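Local coordinates for peroxisomal fatty acid beta-oxidation multifunctional protein MFP2 (PDB 2WTB) that carries out several steps of peroxisomal fatty acid beta-oxidation during seed germination, combining enoyl-CoA hydratase with NAD-dependent 3-hydroxyacyl-CoA dehydrogenase activity, at residues A[399-403]-A[404-408]; A[439-442]-A[443-446]; A[544-547]-A[548-552]. All coordinates share one frame; numbering follows the deposited sequence.

Contact 1: residues A[399-403]-A[404-408]; sequences VIENI and SLKQQ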
loop_
_atom_site.group_PDB
_atom_site.type_symbol
_atom_site.label_atom_id
_atom_site.label_comp_id
_atom_site.label_asym_id
_atom_site.label_seq_id
_atom_site.Cartn_x
_atom_site.Cartn_y
_atom_site.Cartn_z
ATOM N N VAL A 399 5.908 -4.754 -26.698
ATOM C CA VAL A 399 6.091 -4.077 -27.976
ATOM C C VAL A 399 4.921 -3.132 -28.246
ATOM O O VAL A 399 3.883 -3.224 -27.590
ATOM C CB VAL A 399 6.234 -5.107 -29.120
ATOM C CG1 VAL A 399 6.272 -4.421 -30.471
ATOM C CG2 VAL A 399 7.489 -5.935 -28.919
ATOM N N ILE A 400 5.099 -2.214 -29.195
ATOM C CA ILE A 400 4.034 -1.295 -29.592
ATOM C C ILE A 400 2.690 -2.010 -29.725
ATOM O O ILE A 400 2.639 -3.209 -29.999
ATOM C CB ILE A 400 4.351 -0.600 -30.930
ATOM C CG1 ILE A 400 4.500 -1.636 -32.046
ATOM C CG2 ILE A 400 5.603 0.263 -30.809
ATOM C CD1 ILE A 400 4.717 -1.030 -33.415
ATOM N N GLU A 401 1.607 -1.264 -29.532
ATOM C CA GLU A 401 0.263 -1.828 -29.596
ATOM C C GLU A 401 -0.158 -2.122 -31.034
ATOM O O GLU A 401 -1.093 -1.515 -31.557
ATOM C CB GLU A 401 -0.746 -0.893 -28.924
ATOM C CG GLU A 401 -0.479 -0.664 -27.442
ATOM C CD GLU A 401 -0.619 -1.930 -26.616
ATOM O OE1 GLU A 401 -1.694 -2.563 -26.676
ATOM O OE2 GLU A 401 0.341 -2.288 -25.902
ATOM N N ASN A 402 0.542 -3.060 -31.664
ATOM C CA ASN A 402 0.234 -3.487 -33.024
ATOM C C ASN A 402 -0.124 -4.969 -33.061
ATOM O O ASN A 402 0.720 -5.823 -32.797
ATOM C CB ASN A 402 1.420 -3.206 -33.951
ATOM C CG ASN A 402 1.225 -3.782 -35.343
ATOM O OD1 ASN A 402 0.131 -4.209 -35.707
ATOM N ND2 ASN A 402 2.295 -3.794 -36.130
ATOM N N ILE A 403 -1.377 -5.266 -33.394
ATOM C CA ILE A 403 -1.869 -6.643 -33.404
ATOM C C ILE A 403 -1.065 -7.541 -34.340
ATOM O O ILE A 403 -0.552 -8.582 -33.928
ATOM C CB ILE A 403 -3.351 -6.711 -33.812
ATOM C CG1 ILE A 403 -4.187 -5.767 -32.945
ATOM C CG2 ILE A 403 -3.860 -8.141 -33.706
ATOM C CD1 ILE A 403 -5.646 -5.703 -33.343
ATOM N N SER A 404 -0.969 -7.134 -35.602
ATOM C CA SER A 404 -0.218 -7.883 -36.602
ATOM C C SER A 404 1.153 -8.298 -36.076
ATOM O O SER A 404 1.580 -9.440 -36.255
ATOM C CB SER A 404 -0.061 -7.049 -37.875
ATOM O OG SER A 404 0.822 -7.674 -38.790
ATOM N N LEU A 405 1.832 -7.364 -35.417
ATOM C CA LEU A 405 3.177 -7.594 -34.902
ATOM C C LEU A 405 3.192 -8.496 -33.667
ATOM O O LEU A 405 4.053 -9.367 -33.539
ATOM C CB LEU A 405 3.861 -6.257 -34.600
ATOM C CG LEU A 405 5.156 -6.252 -33.785
ATOM C CD1 LEU A 405 6.156 -7.268 -34.310
ATOM C CD2 LEU A 405 5.759 -4.857 -33.787
ATOM N N LYS A 406 2.241 -8.286 -32.760
ATOM C CA LYS A 406 2.151 -9.102 -31.549
ATOM C C LYS A 406 1.838 -10.561 -31.874
ATOM O O LYS A 406 2.455 -11.474 -31.324
ATOM C CB LYS A 406 1.101 -8.539 -30.589
ATOM C CG LYS A 406 1.602 -7.425 -29.679
ATOM C CD LYS A 406 0.443 -6.761 -28.949
ATOM C CE LYS A 406 0.893 -6.067 -27.673
ATOM N NZ LYS A 406 1.796 -4.919 -27.937
ATOM N N GLN A 407 0.877 -10.775 -32.767
ATOM C CA GLN A 407 0.515 -12.122 -33.190
ATOM C C GLN A 407 1.743 -12.883 -33.671
ATOM O O GLN A 407 1.867 -14.088 -33.446
ATOM C CB GLN A 407 -0.533 -12.074 -34.303
ATOM C CG GLN A 407 -1.954 -11.847 -33.819
ATOM C CD GLN A 407 -2.936 -11.656 -34.960
ATOM O OE1 GLN A 407 -2.570 -11.192 -36.041
ATOM N NE2 GLN A 407 -4.194 -12.008 -34.722
ATOM N N GLN A 408 2.647 -12.167 -34.333
ATOM C CA GLN A 408 3.852 -12.772 -34.887
ATOM C C GLN A 408 4.861 -13.118 -33.798
ATOM O O GLN A 408 5.525 -14.152 -33.860
ATOM C CB GLN A 408 4.493 -11.843 -35.923
ATOM C CG GLN A 408 5.756 -12.404 -36.559
ATOM C CD GLN A 408 5.515 -13.717 -37.278
ATOM O OE1 GLN A 408 4.425 -13.967 -37.793
ATOM N NE2 GLN A 408 6.537 -14.566 -37.318
#

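Contact 2: residues A[439-442]-A[443-446]; sequences TKSQ and DRIV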
loop_
_atom_site.group_PDB
_atom_site.type_symbol
_atom_site.label_atom_id
_atom_site.label_comp_id
_atom_site.label_asym_id
_atom_site.label_seq_id
_atom_site.Cartn_x
_atom_site.Cartn_y
_atom_site.Cartn_z
ATOM N N THR A 439 -1.111 -19.438 -32.512
ATOM C CA THR A 439 -0.530 -20.503 -31.702
ATOM C C THR A 439 -1.597 -21.453 -31.177
ATOM O O THR A 439 -2.793 -21.244 -31.384
ATOM C CB THR A 439 0.254 -19.942 -30.502
ATOM O OG1 THR A 439 -0.662 -19.526 -29.479
ATOM C CG2 THR A 439 1.120 -18.762 -30.926
ATOM N N LYS A 440 -1.151 -22.504 -30.499
ATOM C CA LYS A 440 -2.050 -23.424 -29.819
ATOM C C LYS A 440 -1.687 -23.470 -28.344
ATOM O O LYS A 440 -1.832 -24.501 -27.688
ATOM C CB LYS A 440 -1.955 -24.821 -30.427
ATOM C CG LYS A 440 -2.501 -24.919 -31.839
ATOM C CD LYS A 440 -2.379 -26.333 -32.385
ATOM C CE LYS A 440 -2.877 -26.409 -33.816
ATOM N NZ LYS A 440 -4.238 -25.819 -33.947
ATOM N N SER A 441 -1.212 -22.340 -27.831
ATOM C CA SER A 441 -0.750 -22.258 -26.452
ATOM C C SER A 441 -1.630 -21.330 -25.625
ATOM O O SER A 441 -1.136 -20.600 -24.766
ATOM C CB SER A 441 0.698 -21.768 -26.416
ATOM O OG SER A 441 1.506 -22.504 -27.317
ATOM N N GLN A 442 -2.934 -21.367 -25.882
ATOM C CA GLN A 442 -3.871 -20.471 -25.208
ATOM C C GLN A 442 -3.840 -20.624 -23.689
ATOM O O GLN A 442 -4.189 -19.700 -22.958
ATOM C CB GLN A 442 -5.295 -20.681 -25.729
ATOM C CG GLN A 442 -5.512 -20.217 -27.160
ATOM C CD GLN A 442 -4.820 -21.101 -28.180
ATOM O OE1 GLN A 442 -4.633 -22.299 -27.958
ATOM N NE2 GLN A 442 -4.441 -20.515 -29.308
ATOM N N ASP A 443 -3.418 -21.790 -23.215
ATOM C CA ASP A 443 -3.360 -22.037 -21.781
ATOM C C ASP A 443 -2.146 -21.361 -21.150
ATOM O O ASP A 443 -2.103 -21.154 -19.935
ATOM C CB ASP A 443 -3.324 -23.536 -21.500
ATOM C CG ASP A 443 -2.050 -24.188 -21.992
ATOM O OD1 ASP A 443 -1.685 -23.971 -23.169
ATOM O OD2 ASP A 443 -1.413 -24.916 -21.201
ATOM N N ARG A 444 -1.166 -21.017 -21.979
ATOM C CA ARG A 444 0.080 -20.429 -21.498
ATOM C C ARG A 444 0.100 -18.912 -21.645
ATOM O O ARG A 444 1.004 -18.246 -21.139
ATOM C CB ARG A 444 1.273 -21.018 -22.254
ATOM C CG ARG A 444 1.673 -22.416 -21.829
ATOM C CD ARG A 444 3.037 -22.773 -22.393
ATOM N NE ARG A 444 2.985 -23.097 -23.816
ATOM C CZ ARG A 444 4.017 -22.989 -24.645
ATOM N NH1 ARG A 444 5.184 -22.544 -24.200
ATOM N NH2 ARG A 444 3.882 -23.313 -25.924
ATOM N N ILE A 445 -0.888 -18.370 -22.350
ATOM C CA ILE A 445 -0.928 -16.935 -22.620
ATOM C C ILE A 445 -1.707 -16.175 -21.551
ATOM O O ILE A 445 -2.885 -16.446 -21.313
ATOM C CB ILE A 445 -1.514 -16.638 -24.014
ATOM C CG1 ILE A 445 -0.526 -17.069 -25.098
ATOM C CG2 ILE A 445 -1.836 -15.160 -24.153
ATOM C CD1 ILE A 445 -1.113 -17.088 -26.487
ATOM N N VAL A 446 -1.032 -15.227 -20.909
ATOM C CA VAL A 446 -1.622 -14.452 -19.823
ATOM C C VAL A 446 -1.222 -12.983 -19.939
ATOM O O VAL A 446 -0.285 -12.643 -20.662
ATOM C CB VAL A 446 -1.188 -15.005 -18.448
ATOM C CG1 VAL A 446 0.301 -14.784 -18.231
ATOM C CG2 VAL A 446 -2.003 -14.372 -17.325
#

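Contact 3: residues A[544-547]-A[548-552]; sequences FGVA and IATAT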
loop_
_atom_site.group_PDB
_atom_site.type_symbol
_atom_site.label_atom_id
_atom_site.label_comp_id
_atom_site.label_asym_id
_atom_site.label_seq_id
_atom_site.Cartn_x
_atom_site.Cartn_y
_atom_site.Cartn_z
ATOM N N PHE A 544 -0.639 14.009 -23.619
ATOM C CA PHE A 544 -1.814 14.021 -24.484
ATOM C C PHE A 544 -1.826 12.842 -25.454
ATOM O O PHE A 544 -2.876 12.251 -25.710
ATOM C CB PHE A 544 -1.900 15.342 -25.252
ATOM C CG PHE A 544 -2.218 16.527 -24.386
ATOM C CD1 PHE A 544 -1.247 17.091 -23.576
ATOM C CD2 PHE A 544 -3.487 17.080 -24.385
ATOM C CE1 PHE A 544 -1.538 18.181 -22.779
ATOM C CE2 PHE A 544 -3.784 18.170 -23.591
ATOM C CZ PHE A 544 -2.809 18.722 -22.788
ATOM N N GLY A 545 -0.657 12.501 -25.986
ATOM C CA GLY A 545 -0.539 11.402 -26.927
ATOM C C GLY A 545 -0.932 10.068 -26.325
ATOM O O GLY A 545 -1.532 9.227 -26.993
ATOM N N VAL A 546 -0.590 9.874 -25.055
ATOM C CA VAL A 546 -0.898 8.634 -24.353
ATOM C C VAL A 546 -2.349 8.604 -23.890
ATOM O O VAL A 546 -3.070 7.634 -24.130
ATOM C CB VAL A 546 0.012 8.444 -23.127
ATOM C CG1 VAL A 546 -0.356 7.169 -22.387
ATOM C CG2 VAL A 546 1.470 8.421 -23.552
ATOM N N ALA A 547 -2.769 9.674 -23.222
ATOM C CA ALA A 547 -4.124 9.776 -22.697
ATOM C C ALA A 547 -5.164 9.598 -23.796
ATOM O O ALA A 547 -6.218 9.004 -23.575
ATOM C CB ALA A 547 -4.320 11.108 -21.992
ATOM N N ILE A 548 -4.861 10.113 -24.982
ATOM C CA ILE A 548 -5.791 10.037 -26.099
ATOM C C ILE A 548 -5.711 8.680 -26.795
ATOM O O ILE A 548 -6.662 8.249 -27.444
ATOM C CB ILE A 548 -5.544 11.166 -27.123
ATOM C CG1 ILE A 548 -6.786 11.388 -27.988
ATOM C CG2 ILE A 548 -4.325 10.859 -27.980
ATOM C CD1 ILE A 548 -6.622 12.485 -29.016
ATOM N N ALA A 549 -4.575 8.008 -26.650
ATOM C CA ALA A 549 -4.377 6.701 -27.268
ATOM C C ALA A 549 -5.059 5.598 -26.466
ATOM O O ALA A 549 -5.554 4.621 -27.029
ATOM C CB ALA A 549 -2.894 6.406 -27.425
ATOM N N THR A 550 -5.082 5.761 -25.146
ATOM C CA THR A 550 -5.687 4.771 -24.263
ATOM C C THR A 550 -7.196 4.966 -24.143
ATOM O O THR A 550 -7.917 4.058 -23.727
ATOM C CB THR A 550 -5.062 4.820 -22.863
ATOM O OG1 THR A 550 -4.997 6.180 -22.421
ATOM C CG2 THR A 550 -3.659 4.236 -22.889
ATOM N N ALA A 551 -7.667 6.155 -24.507
ATOM C CA ALA A 551 -9.093 6.458 -24.464
ATOM C C ALA A 551 -9.800 5.925 -25.706
ATOM O O ALA A 551 -10.978 5.567 -25.658
ATOM C CB ALA A 551 -9.314 7.958 -24.328
ATOM N N THR A 552 -9.072 5.878 -26.817
ATOM C CA THR A 552 -9.618 5.391 -28.078
ATOM C C THR A 552 -10.253 4.018 -27.904
ATOM O O THR A 552 -11.311 3.734 -28.463
ATOM C CB THR A 552 -8.527 5.295 -29.156
ATOM O OG1 THR A 552 -7.818 6.537 -29.233
ATOM C CG2 THR A 552 -9.139 4.978 -30.511
#

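Contact 1: residues A[399-403]-A[404-408]
The side-chain amide of Asn402, the N-cap residue, turns one face to the first turn of the helix, where the backbone N of Leu405 and its CB both lie over it, the CB 3.3 Å from Asn402 ND2. With CG anti to the backbone N (chi1 173°), the amide sits beside the carbonyl carbon and runs forward over the start of the helix, its OD1 3.1 Å from Ser404 N; asparagine, short and polar, suits this helix start. A second flat group, the peptide carbonyl of Ile400, is approached on opposite faces by two donors: Asn402 N closes an inverse gamma turn centred on Glu401, and Lys406 NZ stands above the other face at 2.8 Å from Ile400 O. The lysine chain gets there by running back past Asn402 O and bending at its last torsion (chi4 65°). Its NZ also lies 2.7 Å from Val399 O and, well out of the carboxylate plane, makes a long salt bridge of 3.6 Å to Glu401 OE2. The other carboxylate oxygen of Glu401 is held by Thr427, Thr429 and the backbone of Ser428. Away from the charges, Val399 CG1 presses at 3.4 Å on Leu405 CD2, the two side chains crossing at about a right angle. The loop leaves strand 394-397 of the Rossmann-type NAD-binding domain, and Val399 touches its probable glycine-rich turn. A largely buried amine surrounded by carbonyl oxygens, Glu401 and the salt-bridge partner Glu397 would be expected to keep its positive charge, tying the loop to the helix.

Contact 2: residues A[439-442]-A[443-446]
Ser441 and Arg444 bracket a type I beta turn: Gln442 and Asp443 occupy its corners with helix-like backbone angles, and Arg444 N donates to Ser441 O at 2.8 Å. Just before it, Thr439 OG1 accepts weakly from Ser441 N at 3.3 Å in an ST turn, so the chain curls twice in quick succession. That hydroxyl suits its place because it can also donate, and it does so to Gly436 O. Gln442, bent at chi2 (71°), swings its amide back across the first curl, where NE2 bonds to Thr439 O at 2.7 Å; the acceptor lies in the plane of the glutamine amide, while the nitrogen stands above the plane of the carbonyl. The turn delivers the chain into strand 445-450, which runs parallel to strand 422-425 in the sheet of the Rossmann-type NAD-binding domain, with Arg444 and Val446 bonded through their backbones to Leu423 and the side chain of Ile445 packed on Leu423 and on Phe410 of helix 403-416. Arg444 bends at chi3 and brings its guanidinium obliquely to the serine side chain, Arg444 NH2 making a weak, poorly aligned bond of 2.9 Å to Ser441 OG. Each polar group has another partner: Ser441 OG bonds to Glu414 of the same helix, Arg444 NH1 to Cys421 O. The short serine suits the place because its hydroxyl sits close to the backbone, within reach of both Arg444 and Glu414. Ile445 points back at the turn, its CG1 3.6 Å from Ser441 O and its CD1 3.9 Å from Thr439 OG1.

Contact 3: residues A[544-547]-A[548-552]
Ile548 leans its CG2 branch against the previous turn of the helix, 3.0 Å from Phe544 O and 3.4 Å from Gly545 O. This closeness follows from its first torsion: CG1 is anti to the backbone N (chi1 -160°), which leaves CG2 wedged between the N and the carbonyl carbon, a tight placement for a beta-branched residue in a helix. Ile548 N still bonds to Phe544 O at 3.0 Å. One turn apart on helix 544-557, in the C-terminal domain of the dehydrogenase part, Phe544 and Ile548 face the same way, and both pack on helix 567-572, the ring against Ile568 and Gln572, the isoleucine against Pro569 and Gln572. Large apolar groups suit that side, while Gly545, Ala547, Ala549 and Ala551 carry little or no side chain along these two turns. Thr550 takes the rotamer (chi1 47°) that turns OG1 back down the helix, donating to Val546 O at 3.0 Å beside the bond of 2.9 Å from Thr550 N to the same oxygen. Thr552 OG1 reaches Ile548 O at 2.7 Å, in the carbonyl plane, whereas Thr552 N bonds there only weakly. Ala549 N likewise makes two weak bonds, to Gly545 O and Val546 O.

How the contacts relate
Along the chain the three contacts come in series. Contacts 1 and 2 belong to the same Rossmann-type NAD-binding domain: 399-408 runs from the end of strand 394-397 into helix 403-416, while contact 2 leads into strand 445-450, two places further across the eight-stranded sheet. Their centres lie about 16 Å apart and their nearest atoms about 5 Å, without touching; helix 403-416 joins them, its far Glu414 meeting the turn of contact 2. Contact 3 sits on helix 544-557 of the C-terminal dehydrogenase domain, about 18 Å from contact 1 and about 29 Å from contact 2, centre to centre. In such dehydrogenases the active site lies between these two domains, so contact 1 probably faces the C-terminal one.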